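Local coordinates for protein trichothecene 3-O-acetyltransferase (Gibberella zeae, PDB 3B30) that probably transfers an acetyl group from acetyl-coenzyme A to the 3-hydroxyl of trichothecene toxins, at residues Thr313-Thr318 with Ser332-Glu337; Glu288-Val293 with Ser374-Ser379. All coordinates share one frame; numbering follows the deposited sequence.

Contact 1: residues Thr313-Thr318 with Ser332-Glu337; sequences TYHNST and SRLRSE. With ETB (Ethyl Coenzyme A), chain B.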
loop_
_atom_site.group_PDB
_atom_site.type_symbol
_atom_site.label_atom_id
_atom_site.label_comp_id
_atom_site.label_asym_id
_atom_site.label_seq_id
_atom_site.Cartn_x
_atom_site.Cartn_y
_atom_site.Cartn_z
ATOM N N THR A 313 -11.509 -5.812 4.992
ATOM C CA THR A 313 -12.922 -6.231 5.034
ATOM C C THR A 313 -13.117 -7.192 3.863
ATOM O O THR A 313 -12.442 -7.082 2.842
ATOM C CB THR A 313 -13.937 -5.031 4.980
ATOM O OG1 THR A 313 -13.759 -4.303 3.764
ATOM C CG2 THR A 313 -13.764 -4.074 6.189
ATOM N N TYR A 314 -14.022 -8.158 4.031
ATOM C CA TYR A 314 -14.215 -9.260 3.074
ATOM C C TYR A 314 -15.676 -9.256 2.656
ATOM O O TYR A 314 -16.562 -9.083 3.498
ATOM C CB TYR A 314 -13.889 -10.634 3.726
ATOM C CG TYR A 314 -12.462 -10.684 4.185
ATOM C CD1 TYR A 314 -12.124 -10.407 5.523
ATOM C CD2 TYR A 314 -11.425 -10.931 3.273
ATOM C CE1 TYR A 314 -10.771 -10.395 5.945
ATOM C CE2 TYR A 314 -10.063 -10.930 3.701
ATOM C CZ TYR A 314 -9.767 -10.637 5.026
ATOM O OH TYR A 314 -8.454 -10.626 5.448
ATOM N N HIS A 315 -15.892 -9.486 1.370
ATOM C CA HIS A 315 -17.189 -9.318 0.718
ATOM C C HIS A 315 -17.337 -10.460 -0.269
ATOM O O HIS A 315 -16.583 -10.545 -1.237
ATOM C CB HIS A 315 -17.255 -7.967 0.017
ATOM C CG HIS A 315 -16.885 -6.829 0.915
ATOM N ND1 HIS A 315 -15.585 -6.375 1.039
ATOM C CD2 HIS A 315 -17.627 -6.101 1.783
ATOM C CE1 HIS A 315 -15.550 -5.397 1.930
ATOM N NE2 HIS A 315 -16.772 -5.203 2.387
ATOM N N ASN A 316 -18.280 -11.354 0.009
ATOM C CA ASN A 316 -18.408 -12.576 -0.780
ATOM C C ASN A 316 -19.734 -12.641 -1.537
ATOM O O ASN A 316 -20.773 -12.375 -0.982
ATOM C CB ASN A 316 -18.220 -13.788 0.110
ATOM C CG ASN A 316 -16.790 -13.942 0.552
ATOM O OD1 ASN A 316 -15.989 -14.528 -0.154
ATOM N ND2 ASN A 316 -16.451 -13.373 1.712
ATOM N N SER A 317 -19.654 -12.979 -2.809
ATOM C CA SER A 317 -20.809 -12.988 -3.689
ATOM C C SER A 317 -20.481 -13.892 -4.868
ATOM O O SER A 317 -19.613 -14.778 -4.768
ATOM C CB SER A 317 -21.102 -11.543 -4.144
ATOM O OG SER A 317 -22.326 -11.424 -4.839
ATOM N N THR A 318 -21.152 -13.681 -5.997
ATOM C CA THR A 318 -20.801 -14.420 -7.197
ATOM C C THR A 318 -20.508 -13.451 -8.305
ATOM O O THR A 318 -20.932 -12.299 -8.269
ATOM C CB THR A 318 -21.909 -15.416 -7.653
ATOM O OG1 THR A 318 -23.094 -14.692 -7.955
ATOM C CG2 THR A 318 -22.212 -16.457 -6.564
ATOM N N SER A 332 -22.661 -0.477 -1.441
ATOM C CA SER A 332 -23.270 -0.764 -0.150
ATOM C C SER A 332 -22.615 -1.957 0.549
ATOM O O SER A 332 -22.457 -1.937 1.769
ATOM C CB SER A 332 -24.800 -0.970 -0.274
ATOM O OG SER A 332 -25.439 0.211 -0.761
ATOM N N ARG A 333 -22.265 -3.010 -0.208
ATOM C CA ARG A 333 -21.562 -4.172 0.400
ATOM C C ARG A 333 -20.270 -3.692 1.092
ATOM O O ARG A 333 -19.962 -4.108 2.205
ATOM C CB ARG A 333 -21.157 -5.184 -0.671
ATOM C CG ARG A 333 -22.344 -5.831 -1.418
ATOM C CD ARG A 333 -21.828 -6.720 -2.576
ATOM N NE ARG A 333 -22.915 -7.305 -3.380
ATOM C CZ ARG A 333 -23.495 -8.478 -3.102
ATOM N NH1 ARG A 333 -23.139 -9.143 -2.009
ATOM N NH2 ARG A 333 -24.484 -8.950 -3.869
ATOM N N LEU A 334 -19.517 -2.843 0.400
ATOM C CA LEU A 334 -18.227 -2.362 0.912
ATOM C C LEU A 334 -18.406 -1.541 2.191
ATOM O O LEU A 334 -17.814 -1.859 3.223
ATOM C CB LEU A 334 -17.472 -1.577 -0.174
ATOM C CG LEU A 334 -17.159 -2.397 -1.439
ATOM C CD1 LEU A 334 -16.352 -1.599 -2.436
ATOM C CD2 LEU A 334 -16.453 -3.712 -1.137
ATOM N N ARG A 335 -19.277 -0.534 2.118
ATOM C CA ARG A 335 -19.511 0.408 3.223
ATOM C C ARG A 335 -20.086 -0.310 4.460
ATOM O O ARG A 335 -19.782 0.072 5.600
ATOM C CB ARG A 335 -20.467 1.530 2.734
ATOM C CG ARG A 335 -20.934 2.554 3.783
ATOM C CD ARG A 335 -19.759 3.250 4.537
ATOM N NE ARG A 335 -18.698 3.730 3.649
ATOM C CZ ARG A 335 -17.669 4.490 4.046
ATOM N NH1 ARG A 335 -16.722 4.842 3.187
ATOM N NH2 ARG A 335 -17.569 4.875 5.308
ATOM N N SER A 336 -20.877 -1.363 4.230
ATOM C CA SER A 336 -21.479 -2.146 5.324
ATOM C C SER A 336 -20.468 -2.746 6.338
ATOM O O SER A 336 -20.831 -3.021 7.479
ATOM C CB SER A 336 -22.392 -3.260 4.774
ATOM O OG SER A 336 -21.632 -4.388 4.333
ATOM N N GLU A 337 -19.211 -2.938 5.925
ATOM C CA GLU A 337 -18.183 -3.526 6.790
ATOM C C GLU A 337 -17.289 -2.505 7.482
ATOM O O GLU A 337 -16.323 -2.886 8.136
ATOM C CB GLU A 337 -17.280 -4.486 5.983
ATOM C CG GLU A 337 -17.883 -5.848 5.695
ATOM C CD GLU A 337 -18.200 -6.601 6.975
ATOM O OE1 GLU A 337 -17.263 -6.965 7.766
ATOM O OE2 GLU A 337 -19.406 -6.788 7.191
HETATM N N1A ETB B . -23.134 11.952 4.803
HETATM C C2A ETB B . -22.591 11.718 3.595
HETATM N N3A ETB B . -21.320 11.325 3.456
HETATM C C4A ETB B . -20.563 11.122 4.516
HETATM C C5A ETB B . -21.074 11.360 5.753
HETATM C C6A ETB B . -22.392 11.799 5.908
HETATM N N6A ETB B . -22.886 12.165 7.067
HETATM N N7A ETB B . -20.105 11.129 6.599
HETATM C C8A ETB B . -19.009 10.764 5.949
HETATM N N9A ETB B . -19.285 10.768 4.646
HETATM C C1B ETB B . -18.385 10.527 3.543
HETATM C C2B ETB B . -17.361 11.621 3.384
HETATM O O2B ETB B . -17.881 12.763 2.859
HETATM C C3B ETB B . -16.306 10.928 2.567
HETATM O O3B ETB B . -16.730 10.938 1.267
HETATM P P3B ETB B . -15.919 11.422 0.086
HETATM O O7A ETB B . -16.056 12.764 0.219
HETATM O O8A ETB B . -14.564 11.121 0.234
HETATM O O9A ETB B . -16.522 10.897 -1.085
HETATM C C4B ETB B . -16.445 9.532 3.059
HETATM O O4B ETB B . -17.623 9.405 3.748
HETATM C C5B ETB B . -15.272 9.208 3.934
HETATM O O5B ETB B . -15.340 7.939 4.426
HETATM P P1A ETB B . -14.102 7.164 4.938
HETATM O O1A ETB B . -14.690 5.887 5.281
HETATM O O2A ETB B . -13.479 7.833 6.050
HETATM O O3A ETB B . -12.982 7.128 3.865
HETATM P P2A ETB B . -12.947 6.511 2.464
HETATM O O4A ETB B . -12.365 7.514 1.706
HETATM O O5A ETB B . -14.205 6.053 2.118
HETATM O O6A ETB B . -11.995 5.303 2.565
HETATM C CBP ETB B . -10.943 3.399 3.449
HETATM C CCP ETB B . -12.243 4.194 3.339
HETATM C CDP ETB B . -11.296 2.095 4.066
HETATM C CEP ETB B . -10.225 3.101 2.160
HETATM C CAP ETB B . -9.963 4.219 4.274
HETATM O OAP ETB B . -10.513 4.606 5.457
HETATM C C9P ETB B . -8.679 3.477 4.463
HETATM O O9P ETB B . -8.631 2.700 5.548
HETATM N N8P ETB B . -7.746 3.574 3.544
HETATM C C7P ETB B . -6.413 3.073 3.641
HETATM C C6P ETB B . -6.216 1.599 3.364
HETATM C C5P ETB B . -4.778 1.180 3.570
HETATM O O5P ETB B . -4.107 1.444 4.592
HETATM N N4P ETB B . -4.277 0.554 2.565
HETATM C C3P ETB B . -3.330 -0.506 2.719
HETATM O O HOH W 1 -15.120 -1.906 3.151
HETATM O O HOH W 2 -15.110 -8.332 6.574
HETATM O O HOH W 3 -20.797 -9.062 -0.369
HETATM O O HOH W 4 -24.397 -12.125 -3.124
#
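His315 and Leu334 meet at the centre in a CH-pi contact: the methyl CD2 of Leu334 sits over one face of the imidazole, 3.6 Å from the ring centroid and 11° off its normal. The His315 ring is swung to the backbone N side (chi1 -52°), which brings it against the backbone of Arg333 and Leu334, and Glu337 CG approaches its NE2 obliquely at 3.5 Å. Glu337 CB packs against Thr313 CB at 3.5 Å. These contacts lay the C-terminal part of helix 327-335 and the turn after it against strand 310-318, an edge strand of a mixed sheet in the coenzyme A-dependent acyltransferase fold. No direct hydrogen bond joins the segments; waters do the polar work. One water, 2.8 Å from Thr313 OG1, donates to Leu334 O, and a second takes the N-H of Tyr314 and donates to Glu337 OE1. At the far end the extended Arg333 chain lays one guanidinium face against Ser317 OG, and a water joins that hydroxyl to Arg333 NH2; Arg333 NE forms a salt bridge with Glu325. On the helix side turned from the strand, Arg335 NH1 and NH2 both donate to O1A of the ethyl coenzyme A pyrophosphate, each at 3.1 Å.

Contact 2: residues Glu288-Val293 with Ser374-Ser379; sequences EFCRAV and SVMLSS. With ETB (Ethyl Coenzyme A), chain B.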
loop_
_atom_site.group_PDB
_atom_site.type_symbol
_atom_site.label_atom_id
_atom_site.label_comp_id
_atom_site.label_asym_id
_atom_site.label_seq_id
_atom_site.Cartn_x
_atom_site.Cartn_y
_atom_site.Cartn_z
ATOM N N GLU A 288 -14.633 -12.963 -4.144
ATOM C CA GLU A 288 -14.372 -12.262 -2.875
ATOM C C GLU A 288 -13.634 -10.941 -3.107
ATOM O O GLU A 288 -12.610 -10.920 -3.765
ATOM C CB GLU A 288 -13.553 -13.125 -1.916
ATOM C CG GLU A 288 -13.487 -12.528 -0.490
ATOM C CD GLU A 288 -12.792 -13.440 0.476
ATOM O OE1 GLU A 288 -11.682 -13.890 0.148
ATOM O OE2 GLU A 288 -13.327 -13.699 1.563
ATOM N N PHE A 289 -14.159 -9.858 -2.540
ATOM C CA PHE A 289 -13.442 -8.582 -2.536
ATOM C C PHE A 289 -12.762 -8.485 -1.180
ATOM O O PHE A 289 -13.413 -8.642 -0.148
ATOM C CB PHE A 289 -14.410 -7.400 -2.732
ATOM C CG PHE A 289 -13.730 -6.088 -3.109
ATOM C CD1 PHE A 289 -13.686 -5.673 -4.437
ATOM C CD2 PHE A 289 -13.158 -5.262 -2.126
ATOM C CE1 PHE A 289 -13.093 -4.445 -4.799
ATOM C CE2 PHE A 289 -12.558 -4.025 -2.486
ATOM C CZ PHE A 289 -12.528 -3.637 -3.835
ATOM N N CYS A 290 -11.449 -8.246 -1.199
ATOM C CA CYS A 290 -10.685 -8.042 0.014
ATOM C C CYS A 290 -10.214 -6.598 0.009
ATOM O O CYS A 290 -9.474 -6.172 -0.877
ATOM C CB CYS A 290 -9.471 -8.971 0.063
ATOM S SG CYS A 290 -9.871 -10.731 -0.124
ATOM N N ARG A 291 -10.666 -5.830 0.985
ATOM C CA ARG A 291 -10.356 -4.406 0.971
ATOM C C ARG A 291 -9.484 -3.996 2.179
ATOM O O ARG A 291 -9.867 -4.229 3.324
ATOM C CB ARG A 291 -11.653 -3.623 0.992
ATOM C CG ARG A 291 -11.455 -2.144 0.677
ATOM C CD ARG A 291 -12.726 -1.372 1.072
ATOM N NE ARG A 291 -12.768 -0.016 0.517
ATOM C CZ ARG A 291 -13.796 0.819 0.660
ATOM N NH1 ARG A 291 -14.849 0.430 1.342
ATOM N NH2 ARG A 291 -13.772 2.025 0.105
ATOM N N ALA A 292 -8.338 -3.367 1.911
ATOM C CA ALA A 292 -7.460 -2.895 2.983
ATOM C C ALA A 292 -8.091 -1.705 3.700
ATOM O O ALA A 292 -8.655 -0.772 3.066
ATOM C CB ALA A 292 -6.079 -2.524 2.472
ATOM N N VAL A 293 -8.026 -1.764 5.020
ATOM C CA VAL A 293 -8.564 -0.717 5.878
ATOM C C VAL A 293 -7.511 -0.322 6.930
ATOM O O VAL A 293 -6.958 -1.184 7.616
ATOM C CB VAL A 293 -9.883 -1.166 6.573
ATOM C CG1 VAL A 293 -10.487 -0.019 7.377
ATOM C CG2 VAL A 293 -10.915 -1.567 5.519
ATOM N N SER A 374 -11.006 -13.134 -7.372
ATOM C CA SER A 374 -10.981 -12.174 -6.276
ATOM C C SER A 374 -10.550 -10.795 -6.739
ATOM O O SER A 374 -10.120 -10.621 -7.864
ATOM C CB SER A 374 -10.034 -12.643 -5.156
ATOM O OG SER A 374 -10.523 -13.810 -4.492
ATOM N N VAL A 375 -10.680 -9.822 -5.835
ATOM C CA VAL A 375 -10.021 -8.521 -5.959
ATOM C C VAL A 375 -9.388 -8.250 -4.612
ATOM O O VAL A 375 -10.061 -8.322 -3.593
ATOM C CB VAL A 375 -11.025 -7.376 -6.275
ATOM C CG1 VAL A 375 -10.312 -6.037 -6.272
ATOM C CG2 VAL A 375 -11.732 -7.604 -7.605
ATOM N N MET A 376 -8.088 -7.963 -4.600
ATOM C CA MET A 376 -7.396 -7.632 -3.367
ATOM C C MET A 376 -6.899 -6.201 -3.531
ATOM O O MET A 376 -5.831 -5.978 -4.112
ATOM C CB MET A 376 -6.223 -8.581 -3.122
ATOM C CG MET A 376 -6.627 -10.077 -3.127
ATOM S SD MET A 376 -5.233 -11.235 -3.178
ATOM C CE MET A 376 -4.571 -10.943 -4.822
ATOM N N LEU A 377 -7.673 -5.254 -3.010
ATOM C CA LEU A 377 -7.444 -3.826 -3.244
ATOM C C LEU A 377 -6.961 -3.116 -1.988
ATOM O O LEU A 377 -7.564 -3.272 -0.925
ATOM C CB LEU A 377 -8.727 -3.123 -3.742
ATOM C CG LEU A 377 -8.738 -1.561 -3.758
ATOM C CD1 LEU A 377 -7.717 -0.963 -4.713
ATOM C CD2 LEU A 377 -10.116 -0.999 -4.054
ATOM N N SER A 378 -5.879 -2.352 -2.156
ATOM C CA SER A 378 -5.339 -1.480 -1.109
ATOM C C SER A 378 -5.323 -0.016 -1.572
ATOM O O SER A 378 -4.555 0.376 -2.464
ATOM C CB SER A 378 -3.937 -1.930 -0.658
ATOM O OG SER A 378 -3.517 -1.161 0.465
ATOM N N SER A 379 -6.201 0.797 -0.975
ATOM C CA SER A 379 -6.291 2.215 -1.324
ATOM C C SER A 379 -5.267 3.048 -0.563
ATOM O O SER A 379 -5.266 3.069 0.680
ATOM C CB SER A 379 -7.691 2.751 -1.005
ATOM O OG SER A 379 -7.761 4.148 -1.204
HETATM N N1A ETB B . -23.134 11.952 4.803
HETATM C C2A ETB B . -22.591 11.718 3.595
HETATM N N3A ETB B . -21.320 11.325 3.456
HETATM C C4A ETB B . -20.563 11.122 4.516
HETATM C C5A ETB B . -21.074 11.360 5.753
HETATM C C6A ETB B . -22.392 11.799 5.908
HETATM N N6A ETB B . -22.886 12.165 7.067
HETATM N N7A ETB B . -20.105 11.129 6.599
HETATM C C8A ETB B . -19.009 10.764 5.949
HETATM N N9A ETB B . -19.285 10.768 4.646
HETATM C C1B ETB B . -18.385 10.527 3.543
HETATM C C2B ETB B . -17.361 11.621 3.384
HETATM O O2B ETB B . -17.881 12.763 2.859
HETATM C C3B ETB B . -16.306 10.928 2.567
HETATM O O3B ETB B . -16.730 10.938 1.267
HETATM P P3B ETB B . -15.919 11.422 0.086
HETATM O O7A ETB B . -16.056 12.764 0.219
HETATM O O8A ETB B . -14.564 11.121 0.234
HETATM O O9A ETB B . -16.522 10.897 -1.085
HETATM C C4B ETB B . -16.445 9.532 3.059
HETATM O O4B ETB B . -17.623 9.405 3.748
HETATM C C5B ETB B . -15.272 9.208 3.934
HETATM O O5B ETB B . -15.340 7.939 4.426
HETATM P P1A ETB B . -14.102 7.164 4.938
HETATM O O1A ETB B . -14.690 5.887 5.281
HETATM O O2A ETB B . -13.479 7.833 6.050
HETATM O O3A ETB B . -12.982 7.128 3.865
HETATM P P2A ETB B . -12.947 6.511 2.464
HETATM O O4A ETB B . -12.365 7.514 1.706
HETATM O O5A ETB B . -14.205 6.053 2.118
HETATM O O6A ETB B . -11.995 5.303 2.565
HETATM C CBP ETB B . -10.943 3.399 3.449
HETATM C CCP ETB B . -12.243 4.194 3.339
HETATM C CDP ETB B . -11.296 2.095 4.066
HETATM C CEP ETB B . -10.225 3.101 2.160
HETATM C CAP ETB B . -9.963 4.219 4.274
HETATM O OAP ETB B . -10.513 4.606 5.457
HETATM C C9P ETB B . -8.679 3.477 4.463
HETATM O O9P ETB B . -8.631 2.700 5.548
HETATM N N8P ETB B . -7.746 3.574 3.544
HETATM C C7P ETB B . -6.413 3.073 3.641
HETATM C C6P ETB B . -6.216 1.599 3.364
HETATM C C5P ETB B . -4.778 1.180 3.570
HETATM O O5P ETB B . -4.107 1.444 4.592
HETATM N N4P ETB B . -4.277 0.554 2.565
HETATM C C3P ETB B . -3.330 -0.506 2.719
HETATM O O HOH W 5 -12.744 -14.972 -5.145
HETATM O O HOH W 6 -8.519 -0.165 0.641
#
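Strands 286-294 and 375-379 run parallel, the axes of segments 288-293 and 375-379 coming within 4.8 Å at 14°, with Phe289, Cys290 and Arg291 in register with Val375, Met376 and Leu377. Four backbone bonds hold the ladder: Glu288 O receives Val375 N, Cys290 gives its N-H to Val375 O at 2.8 Å and takes Leu377 N on its carbonyl, and Ala292 N reaches Leu377 O at 2.9 Å. The Phe289 ring, its CG anti to the backbone N (chi1 -165°), leans toward the partner strand. Leu377 CD2 meets CZ at the ring edge, 3.6 Å away, while Val375 CG1 comes obliquely to CE1 at 3.5 Å. On the other face Cys290 CB lies 4.4 Å from Met376 CG, and Tyr314 of strand 310-318 also packs on Cys290. Water bridges mark both ends: one spans Glu288 N and Ser374 OG, the other Ala292 O and Ser379 N. Beyond the latter end lies the pantetheine arm of ethyl coenzyme A, whose N4P makes a weak hydrogen bond of 3.3 Å to Ser379 O. The extended Arg291 chain passes one guanidinium face by the ligand's CCP and salt-bridges Asp262 and Asp263. Helix 261-277 covers the Phe289 face through Ser266 and Trp270, and the pair is flanked in the sheet by strands 310-318, beside 286-294, and 411-414, beside 375-379.

Contact 2 lies in the buried interior of the mixed sheet, whereas contact 1 is partly buried at its outer strand; their centres are about 10 Å apart. Strand 286-294 joins them, since it pairs antiparallel with 310-318 on one side and parallel with 375-379 on the other; Thr313 N lies 2.8 Å from Arg291 O, a probable hydrogen bond. Leu334 also packs on Arg291. Contact 2 is held by direct backbone bonds and apolar packing, though it also buries the charged Arg291; contact 1 has no direct hydrogen bond between its segments and relies on packing and waters. Both reach ethyl coenzyme A, contact 1 at the pyrophosphate and contact 2 along the pantetheine arm.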